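Local coordinates for protein MHC class I antigen (Anolis carolinensis, PDB 7CPO) that probably presents peptides to T cells as a class I major histocompatibility complex heavy chain paired with beta2-microglobulin, at residues E34-N39 with P60-R65. Residues are numbered along the deposited sequence; the frame is centred on the assembly and turned at random.
Sequences EFVSYN and PDYWER
V36 on strand 33-39 and W63 in the first turn of helix 62-87 mark the nearest backbone approach, yet their CA atoms stay 10.0 Å apart, a gap closed by side chains, most of the reach coming from the aromatic residues of the helix. V36 points at the helix; its CG1, set beside the backbone N with chi1 -73°, reaches the rim of the indole, 3.9 Å from W63 CZ3 and 4.0 Å from W63 CH2. A compact branched residue suffices here because the long indole spans the distance. Y62 also faces the strand: with CG anti to its backbone N (chi1 -177°), the phenol extends from the helix until its OH lies 3.9 Å from F35 CE1, at the edge of the phenyl ring and in its plane. The F35 and Y62 side chains cross at about a right angle, the hydroxyl rather than the ring of Y62 meeting F35. Within each segment, neighbours brace one another, V36 CG2 over one face of the F35 ring, offset toward its rim, and Y62 CD2 over the centre of the indole. W63 NE1 hydrogen-bonds to E56. The arrangement seats the start of helix 62-87 on the floor sheet of the class I groove, where tyrosines at the positions of Y62 and Y173 commonly line the A pocket. Van der Waals contact alone joins the segments; hydrogen bonds to Y45 and Y173 satisfy the buried Y62 hydroxyl and probably fix its place.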
loop_
_atom_site.group_PDB
_atom_site.type_symbol
_atom_site.label_atom_id
_atom_site.label_comp_id
_atom_site.label_asym_id
_atom_site.label_seq_id
_atom_site.Cartn_x
_atom_site.Cartn_y
_atom_site.Cartn_z
ATOM N N GLU A 34 -2.837 -2.483 8.150
ATOM C CA GLU A 34 -1.962 -1.643 8.946
ATOM C C GLU A 34 -2.348 -1.774 10.414
ATOM O O GLU A 34 -3.527 -1.734 10.752
ATOM C CB GLU A 34 -2.057 -0.199 8.482
ATOM C CG GLU A 34 -1.297 0.758 9.360
ATOM C CD GLU A 34 -1.468 2.204 8.945
ATOM O OE1 GLU A 34 -2.103 2.458 7.900
ATOM O OE2 GLU A 34 -0.963 3.083 9.670
ATOM N N PHE A 35 -1.375 -1.987 11.293
ATOM C CA PHE A 35 -1.706 -2.132 12.702
ATOM C C PHE A 35 -0.991 -1.148 13.615
ATOM O O PHE A 35 -1.494 -0.889 14.716
ATOM C CB PHE A 35 -1.447 -3.576 13.186
ATOM C CG PHE A 35 0.027 -3.949 13.348
ATOM C CD1 PHE A 35 0.618 -3.983 14.612
ATOM C CD2 PHE A 35 0.787 -4.336 12.255
ATOM C CE1 PHE A 35 1.950 -4.350 14.773
ATOM C CE2 PHE A 35 2.106 -4.699 12.406
ATOM C CZ PHE A 35 2.694 -4.699 13.669
ATOM N N VAL A 36 0.129 -0.559 13.190
ATOM C CA VAL A 36 0.819 0.457 13.974
ATOM C C VAL A 36 1.333 1.509 13.012
ATOM O O VAL A 36 1.549 1.244 11.829
ATOM C CB VAL A 36 2.001 -0.112 14.808
ATOM C CG1 VAL A 36 1.482 -0.928 16.007
ATOM C CG2 VAL A 36 2.934 -0.951 13.910
ATOM N N SER A 37 1.516 2.723 13.519
ATOM C CA SER A 37 2.280 3.669 12.728
ATOM C C SER A 37 2.969 4.626 13.677
ATOM O O SER A 37 2.547 4.816 14.818
ATOM C CB SER A 37 1.423 4.419 11.691
ATOM O OG SER A 37 0.926 5.630 12.186
ATOM N N TYR A 38 4.073 5.166 13.228
ATOM C CA TYR A 38 4.780 6.158 14.008
ATOM C C TYR A 38 4.450 7.480 13.353
ATOM O O TYR A 38 4.920 7.794 12.260
ATOM C CB TYR A 38 6.273 5.910 14.059
ATOM C CG TYR A 38 7.024 7.056 14.685
ATOM C CD1 TYR A 38 7.165 7.150 16.058
ATOM C CD2 TYR A 38 7.587 8.049 13.899
ATOM C CE1 TYR A 38 7.857 8.195 16.630
ATOM C CE2 TYR A 38 8.277 9.093 14.460
ATOM C CZ TYR A 38 8.409 9.169 15.826
ATOM O OH TYR A 38 9.108 10.221 16.374
ATOM N N ASN A 39 3.613 8.236 14.021
ATOM C CA ASN A 39 3.136 9.496 13.494
ATOM C C ASN A 39 4.265 10.492 13.798
ATOM O O ASN A 39 4.564 10.795 14.960
ATOM C CB ASN A 39 1.738 9.711 14.097
ATOM C CG ASN A 39 1.184 11.114 14.001
ATOM O OD1 ASN A 39 1.901 12.051 13.756
ATOM N ND2 ASN A 39 -0.071 11.271 14.397
ATOM N N PRO A 60 3.730 -4.550 28.919
ATOM C CA PRO A 60 3.208 -3.199 29.153
ATOM C C PRO A 60 4.133 -2.098 28.660
ATOM O O PRO A 60 3.696 -0.943 28.586
ATOM C CB PRO A 60 3.032 -3.155 30.682
ATOM C CG PRO A 60 4.054 -4.137 31.184
ATOM C CD PRO A 60 4.049 -5.251 30.175
ATOM N N ASP A 61 5.368 -2.407 28.280
ATOM C CA ASP A 61 6.306 -1.401 27.793
ATOM C C ASP A 61 6.379 -1.337 26.275
ATOM O O ASP A 61 7.191 -0.569 25.738
ATOM C CB ASP A 61 7.704 -1.664 28.351
ATOM C CG ASP A 61 7.729 -1.670 29.871
ATOM O OD1 ASP A 61 7.700 -2.773 30.462
ATOM O OD2 ASP A 61 7.763 -0.571 30.464
ATOM N N TYR A 62 5.545 -2.123 25.587
ATOM C CA TYR A 62 5.552 -2.207 24.128
ATOM C C TYR A 62 5.551 -0.833 23.455
ATOM O O TYR A 62 6.338 -0.581 22.533
ATOM C CB TYR A 62 4.340 -3.025 23.687
ATOM C CG TYR A 62 4.226 -3.280 22.209
ATOM C CD1 TYR A 62 4.901 -4.345 21.607
ATOM C CD2 TYR A 62 3.406 -2.484 21.410
ATOM C CE1 TYR A 62 4.774 -4.596 20.241
ATOM C CE2 TYR A 62 3.267 -2.733 20.041
ATOM C CZ TYR A 62 3.949 -3.793 19.470
ATOM O OH TYR A 62 3.821 -4.022 18.122
ATOM N N TRP A 63 4.668 0.068 23.896
ATOM C CA TRP A 63 4.519 1.350 23.213
ATOM C C TRP A 63 5.714 2.270 23.467
ATOM O O TRP A 63 6.166 2.968 22.549
ATOM C CB TRP A 63 3.197 2.000 23.628
ATOM C CG TRP A 63 2.044 1.090 23.307
ATOM C CD1 TRP A 63 1.250 0.418 24.196
ATOM C CD2 TRP A 63 1.604 0.691 21.997
ATOM N NE1 TRP A 63 0.323 -0.346 23.520
ATOM C CE2 TRP A 63 0.528 -0.199 22.170
ATOM C CE3 TRP A 63 1.997 1.029 20.699
ATOM C CZ2 TRP A 63 -0.148 -0.766 21.090
ATOM C CZ3 TRP A 63 1.328 0.472 19.637
ATOM C CH2 TRP A 63 0.268 -0.423 19.837
ATOM N N GLU A 64 6.257 2.273 24.688
ATOM C CA GLU A 64 7.437 3.090 24.944
ATOM C C GLU A 64 8.645 2.565 24.177
ATOM O O GLU A 64 9.376 3.346 23.551
ATOM C CB GLU A 64 7.752 3.155 26.444
ATOM C CG GLU A 64 6.707 3.856 27.269
ATOM C CD GLU A 64 6.399 5.279 26.803
ATOM O OE1 GLU A 64 7.342 6.062 26.506
ATOM O OE2 GLU A 64 5.188 5.603 26.744
ATOM N N ARG A 65 8.887 1.247 24.232
ATOM C CA ARG A 65 10.054 0.683 23.549
ATOM C C ARG A 65 10.010 0.972 22.050
ATOM O O ARG A 65 10.973 1.501 21.484
ATOM C CB ARG A 65 10.155 -0.822 23.812
ATOM C CG ARG A 65 11.514 -1.437 23.442
ATOM C CD ARG A 65 11.704 -2.777 24.148
ATOM N NE ARG A 65 10.562 -3.594 23.831
ATOM C CZ ARG A 65 9.726 -4.108 24.715
ATOM N NH1 ARG A 65 9.943 -3.953 26.003
ATOM N NH2 ARG A 65 8.682 -4.802 24.291
#